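Local coordinates for protein V-type ATP synthase alpha chain (PDB 5BN3) that forms subunit A of an archaeal V-type ATP synthase and binds adenosine-5'-diphosphate in its P-loop nucleotide-binding domain, at residues I248-R253 with A296-G301; A450-E455 with R482-G487. One frame throughout, in Å; residues are numbered along the deposited sequence.

Interaction 1. Residues I248-R253 with A296-G301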
loop_
_atom_site.group_PDB
_atom_site.type_symbol
_atom_site.label_atom_id
_atom_site.label_comp_id
_atom_site.label_asym_id
_atom_site.label_seq_id
_atom_site.Cartn_x
_atom_site.Cartn_y
_atom_site.Cartn_z
ATOM N N ILE A 248 35.095 0.220 2.379
ATOM C CA ILE A 248 34.337 1.110 3.247
ATOM C C ILE A 248 33.234 0.351 3.975
ATOM O O ILE A 248 32.249 -0.075 3.363
ATOM C CB ILE A 248 33.702 2.274 2.459
ATOM C CG1 ILE A 248 34.733 2.918 1.528
ATOM C CG2 ILE A 248 33.126 3.307 3.413
ATOM C CD1 ILE A 248 34.180 4.075 0.713
ATOM N N GLY A 249 33.404 0.179 5.280
ATOM C CA GLY A 249 32.352 -0.369 6.112
ATOM C C GLY A 249 31.424 0.749 6.539
ATOM O O GLY A 249 31.664 1.416 7.548
ATOM N N CYS A 250 30.367 0.959 5.761
ATOM C CA CYS A 250 29.432 2.047 6.009
ATOM C C CYS A 250 28.207 1.547 6.768
ATOM O O CYS A 250 27.290 0.983 6.172
ATOM C CB CYS A 250 29.017 2.691 4.683
ATOM S SG CYS A 250 27.888 4.097 4.829
ATOM N N GLY A 251 28.208 1.747 8.084
ATOM C CA GLY A 251 27.067 1.417 8.919
ATOM C C GLY A 251 26.791 -0.065 9.095
ATOM O O GLY A 251 25.643 -0.453 9.313
ATOM N N GLU A 252 27.833 -0.892 9.013
ATOM C CA GLU A 252 27.677 -2.339 9.191
ATOM C C GLU A 252 28.328 -2.852 10.476
ATOM O O GLU A 252 28.604 -2.072 11.387
ATOM C CB GLU A 252 28.213 -3.098 7.974
ATOM C CG GLU A 252 27.410 -2.869 6.703
ATOM C CD GLU A 252 25.986 -3.385 6.807
ATOM O OE1 GLU A 252 25.786 -4.485 7.363
ATOM O OE2 GLU A 252 25.062 -2.691 6.331
ATOM N N ARG A 253 28.567 -4.162 10.546
ATOM C CA ARG A 253 29.034 -4.800 11.782
ATOM C C ARG A 253 30.509 -4.542 12.089
ATOM O O ARG A 253 31.357 -4.574 11.194
ATOM C CB ARG A 253 28.774 -6.313 11.746
ATOM C CG ARG A 253 27.301 -6.686 11.598
ATOM C CD ARG A 253 27.091 -8.196 11.551
ATOM N NE ARG A 253 25.697 -8.530 11.254
ATOM C CZ ARG A 253 25.211 -8.693 10.027
ATOM N NH1 ARG A 253 26.007 -8.569 8.976
ATOM N NH2 ARG A 253 23.932 -8.987 9.850
ATOM N N ALA A 296 30.316 10.879 5.663
ATOM C CA ALA A 296 31.725 11.241 5.611
ATOM C C ALA A 296 32.578 10.085 5.099
ATOM O O ALA A 296 33.469 10.284 4.278
ATOM C CB ALA A 296 32.204 11.687 6.977
ATOM N N SER A 297 32.291 8.876 5.574
ATOM C CA SER A 297 33.065 7.695 5.188
ATOM C C SER A 297 32.991 7.406 3.686
ATOM O O SER A 297 33.959 6.931 3.090
ATOM C CB SER A 297 32.598 6.471 5.975
ATOM O OG SER A 297 31.314 6.052 5.547
ATOM N N ILE A 298 31.839 7.691 3.084
ATOM C CA ILE A 298 31.636 7.483 1.651
ATOM C C ILE A 298 32.477 8.450 0.810
ATOM O O ILE A 298 33.178 8.038 -0.118
ATOM C CB ILE A 298 30.147 7.645 1.278
ATOM C CG1 ILE A 298 29.323 6.464 1.812
ATOM C CG2 ILE A 298 29.979 7.763 -0.223
ATOM C CD1 ILE A 298 29.663 5.130 1.162
ATOM N N TYR A 299 32.401 9.737 1.134
ATOM C CA TYR A 299 33.180 10.749 0.424
ATOM C C TYR A 299 34.672 10.585 0.690
ATOM O O TYR A 299 35.499 10.835 -0.190
ATOM C CB TYR A 299 32.715 12.156 0.821
ATOM C CG TYR A 299 31.347 12.518 0.284
ATOM C CD1 TYR A 299 30.196 12.106 0.936
ATOM C CD2 TYR A 299 31.210 13.270 -0.873
ATOM C CE1 TYR A 299 28.945 12.429 0.452
ATOM C CE2 TYR A 299 29.959 13.600 -1.365
ATOM C CZ TYR A 299 28.832 13.175 -0.698
ATOM O OH TYR A 299 27.585 13.498 -1.179
ATOM N N LEU A 300 35.006 10.163 1.905
ATOM C CA LEU A 300 36.394 9.952 2.302
ATOM C C LEU A 300 37.049 8.858 1.468
ATOM O O LEU A 300 38.147 9.040 0.938
ATOM C CB LEU A 300 36.460 9.553 3.778
ATOM C CG LEU A 300 37.863 9.471 4.376
ATOM C CD1 LEU A 300 38.225 10.816 4.961
ATOM C CD2 LEU A 300 37.974 8.372 5.424
ATOM N N GLY A 301 36.371 7.719 1.361
ATOM C CA GLY A 301 36.897 6.586 0.618
ATOM C C GLY A 301 37.006 6.864 -0.864
ATOM O O GLY A 301 37.936 6.400 -1.526
#
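I248 and C250, at the C-terminal end of strand 244-250, face helix 293-309, which runs back almost antiparallel to the strand: the axes of 248-250 and 296-301 make an angle of 165° and come within 8.7 Å. The CA atoms of I248 and G301 are 6.6 Å apart, those of C250 and S297 6.8 Å, so one step of two residues along the strand matches one helical turn. I248 makes the largest contribution of any residue. Its CD1 lies 3.7 Å from CA of G301, where the helix has no side chain, which lets the methyl come up against the backbone. The same CD1 touches O of S297, an atom already engaged by the amide of G301 within the helix, while CG2 rests 3.9 Å from OG of S297. That hydroxyl stands between backbone N and carbonyl carbon (chi1 71°) and bonds back to O of R294, which leaves van der Waals contact toward the strand. C250 places SG anti to its backbone N, 4.0 Å from OG of S297 and 4.1 Å from CG1 of I298. Beyond these residues, I298 also leans on A319 of the adjacent strand 314-320, and S297 on I283 of strand 280-285. Helix 293-309 is that of a beta-alpha-beta crossover between strands 280-285 and 314-320, packed over intervening strand 244-250, as in the alpha/beta core of P-loop domains.

Interaction 2. Residues A450-E455 with R482-G487; sequences AILKRE and RIIREG
E455 and R485 meet tip to tip in a bidentate salt bridge that joins helices 441-458 and 472-489 of the helical C-terminal domain of V- and A-type ATP synthase subunits. The guanidinium is gripped side-on: NE of R485 donates to OE1 of E455 at 3.1 Å, and NH2 of R485 donates to OE2 of E455 at 2.8 Å. Both bonds are fairly straight and both oxygens are met on their syn sides, close to the guanidinium plane, although the carboxylate is twisted 37° from that plane. Two bonds to two different oxygens restrain the rotation of both groups. E455 spans the gap with an extended chain, its CG anti to the backbone N, whereas R485 bends at chi3 (-73°), which swings NE out of the extended line of the chain. One face of the R485 guanidinium lies over CA of R482, toward the rim. R482 itself points away from helix 441-458 and pairs with E539, and has a charge-only approach to E486, whose OE1 lies over one face of its guanidinium.

Beside the salt bridge the contact becomes apolar. The helices are steeply inclined, their segment axes 110° apart and 10.2 Å at closest approach, so a small patch of side chains fills the crossing. L452 and R485 run alongside one another in opposite senses, the CD2 methyl of L452 lying against the aliphatic CG of R485. Y419, on a loop, touches both of these residues, and Y517 of helix 503-523 packs on I451. I484 divides its two branches between neighbours: CG2 is 4.1 Å from CD2 of L452, and CD1 is 3.9 Å from CG2 of I451.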
loop_
_atom_site.group_PDB
_atom_site.type_symbol
_atom_site.label_atom_id
_atom_site.label_comp_id
_atom_site.label_asym_id
_atom_site.label_seq_id
_atom_site.Cartn_x
_atom_site.Cartn_y
_atom_site.Cartn_z
ATOM N N ALA A 450 22.122 -19.750 -22.215
ATOM C CA ALA A 450 21.031 -20.442 -22.897
ATOM C C ALA A 450 20.524 -21.644 -22.103
ATOM O O ALA A 450 19.319 -21.892 -22.042
ATOM C CB ALA A 450 21.465 -20.870 -24.293
ATOM N N ILE A 451 21.448 -22.388 -21.501
ATOM C CA ILE A 451 21.100 -23.570 -20.716
ATOM C C ILE A 451 20.404 -23.202 -19.404
ATOM O O ILE A 451 19.399 -23.809 -19.033
ATOM C CB ILE A 451 22.354 -24.436 -20.438
ATOM C CG1 ILE A 451 22.849 -25.083 -21.736
ATOM C CG2 ILE A 451 22.065 -25.501 -19.398
ATOM C CD1 ILE A 451 24.211 -25.738 -21.612
ATOM N N LEU A 452 20.942 -22.203 -18.707
ATOM C CA LEU A 452 20.356 -21.732 -17.454
ATOM C C LEU A 452 18.948 -21.178 -17.669
ATOM O O LEU A 452 18.065 -21.360 -16.830
ATOM C CB LEU A 452 21.255 -20.672 -16.812
ATOM C CG LEU A 452 22.626 -21.163 -16.341
ATOM C CD1 LEU A 452 23.542 -20.002 -15.991
ATOM C CD2 LEU A 452 22.468 -22.086 -15.150
ATOM N N LYS A 453 18.747 -20.505 -18.799
ATOM C CA LYS A 453 17.436 -19.965 -19.149
ATOM C C LYS A 453 16.453 -21.087 -19.471
ATOM O O LYS A 453 15.313 -21.071 -19.009
ATOM C CB LYS A 453 17.553 -19.002 -20.336
ATOM C CG LYS A 453 16.219 -18.499 -20.887
ATOM C CD LYS A 453 15.430 -17.703 -19.847
ATOM C CE LYS A 453 14.165 -17.104 -20.455
ATOM N NZ LYS A 453 13.415 -16.267 -19.477
ATOM N N ARG A 454 16.906 -22.061 -20.256
ATOM C CA ARG A 454 16.064 -23.190 -20.644
ATOM C C ARG A 454 15.677 -24.027 -19.429
ATOM O O ARG A 454 14.531 -24.457 -19.305
ATOM C CB ARG A 454 16.772 -24.061 -21.686
ATOM C CG ARG A 454 15.884 -25.132 -22.311
ATOM C CD ARG A 454 14.946 -24.538 -23.356
ATOM N NE ARG A 454 13.896 -25.469 -23.769
ATOM C CZ ARG A 454 12.636 -25.397 -23.354
ATOM N NH1 ARG A 454 12.270 -24.436 -22.517
ATOM N NH2 ARG A 454 11.741 -26.279 -23.776
ATOM N N GLU A 455 16.635 -24.252 -18.535
ATOM C CA GLU A 455 16.363 -24.948 -17.280
ATOM C C GLU A 455 15.302 -24.204 -16.478
ATOM O O GLU A 455 14.407 -24.816 -15.895
ATOM C CB GLU A 455 17.645 -25.090 -16.450
ATOM C CG GLU A 455 17.425 -25.719 -15.076
ATOM C CD GLU A 455 18.692 -25.788 -14.239
ATOM O OE1 GLU A 455 19.394 -24.759 -14.124
ATOM O OE2 GLU A 455 18.983 -26.873 -13.690
ATOM N N ARG A 482 22.531 -28.126 -13.745
ATOM C CA ARG A 482 23.048 -28.512 -12.436
ATOM C C ARG A 482 24.575 -28.454 -12.396
ATOM O O ARG A 482 25.164 -28.025 -11.401
ATOM C CB ARG A 482 22.558 -29.916 -12.057
ATOM C CG ARG A 482 23.160 -30.454 -10.761
ATOM C CD ARG A 482 22.647 -31.847 -10.413
ATOM N NE ARG A 482 23.258 -32.364 -9.188
ATOM C CZ ARG A 482 24.273 -33.222 -9.161
ATOM N NH1 ARG A 482 24.793 -33.672 -10.295
ATOM N NH2 ARG A 482 24.765 -33.635 -8.001
ATOM N N ILE A 483 25.208 -28.882 -13.486
ATOM C CA ILE A 483 26.664 -28.874 -13.592
ATOM C C ILE A 483 27.216 -27.449 -13.584
ATOM O O ILE A 483 28.208 -27.159 -12.913
ATOM C CB ILE A 483 27.134 -29.597 -14.872
ATOM C CG1 ILE A 483 26.721 -31.071 -14.838
ATOM C CG2 ILE A 483 28.641 -29.492 -15.029
ATOM C CD1 ILE A 483 27.124 -31.841 -16.077
ATOM N N ILE A 484 26.567 -26.565 -14.336
ATOM C CA ILE A 484 26.973 -25.166 -14.400
ATOM C C ILE A 484 26.778 -24.481 -13.046
ATOM O O ILE A 484 27.649 -23.739 -12.586
ATOM C CB ILE A 484 26.195 -24.415 -15.505
ATOM C CG1 ILE A 484 26.588 -24.955 -16.885
ATOM C CG2 ILE A 484 26.458 -22.919 -15.432
ATOM C CD1 ILE A 484 25.618 -24.595 -17.996
ATOM N N ARG A 485 25.641 -24.740 -12.405
ATOM C CA ARG A 485 25.346 -24.149 -11.102
ATOM C C ARG A 485 26.272 -24.660 -9.999
ATOM O O ARG A 485 26.865 -23.867 -9.269
ATOM C CB ARG A 485 23.879 -24.383 -10.719
ATOM C CG ARG A 485 22.890 -23.504 -11.478
ATOM C CD ARG A 485 21.452 -23.712 -11.008
ATOM N NE ARG A 485 20.887 -24.983 -11.459
ATOM C CZ ARG A 485 20.791 -26.071 -10.703
ATOM N NH1 ARG A 485 21.219 -26.048 -9.449
ATOM N NH2 ARG A 485 20.264 -27.182 -11.197
ATOM N N GLU A 486 26.406 -25.979 -9.887
ATOM C CA GLU A 486 27.178 -26.578 -8.796
ATOM C C GLU A 486 28.682 -26.637 -9.057
ATOM O O GLU A 486 29.472 -26.727 -8.118
ATOM C CB GLU A 486 26.651 -27.983 -8.463
ATOM C CG GLU A 486 25.247 -28.009 -7.870
ATOM C CD GLU A 486 24.787 -29.413 -7.509
ATOM O OE1 GLU A 486 25.558 -30.373 -7.722
ATOM O OE2 GLU A 486 23.651 -29.556 -7.009
ATOM N N GLY A 487 29.079 -26.589 -10.326
ATOM C CA GLY A 487 30.482 -26.731 -10.678
ATOM C C GLY A 487 31.168 -25.466 -11.157
ATOM O O GLY A 487 32.397 -25.398 -11.172
#

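Following the chain from the N terminus, interaction 1 comes first: strand 244-250 leads through helix 254-263 and strand 280-285 to helix 293-309, and the contact closes this excursion of 42 residues inside the nucleotide-binding domain. Only after it is complete does the chain reach interaction 2, where helices 441-458 and 472-489 close a shorter loop of 26 residues in the C-terminal domain. The two are therefore in series, neither nested nor crossed. The centres of interaction 1 and interaction 2 are about 37 Å apart, and the nearest atoms of interaction 1 and interaction 2 about 24 Å apart. The first ties a helix to the central sheet; the second joins two helices to each other.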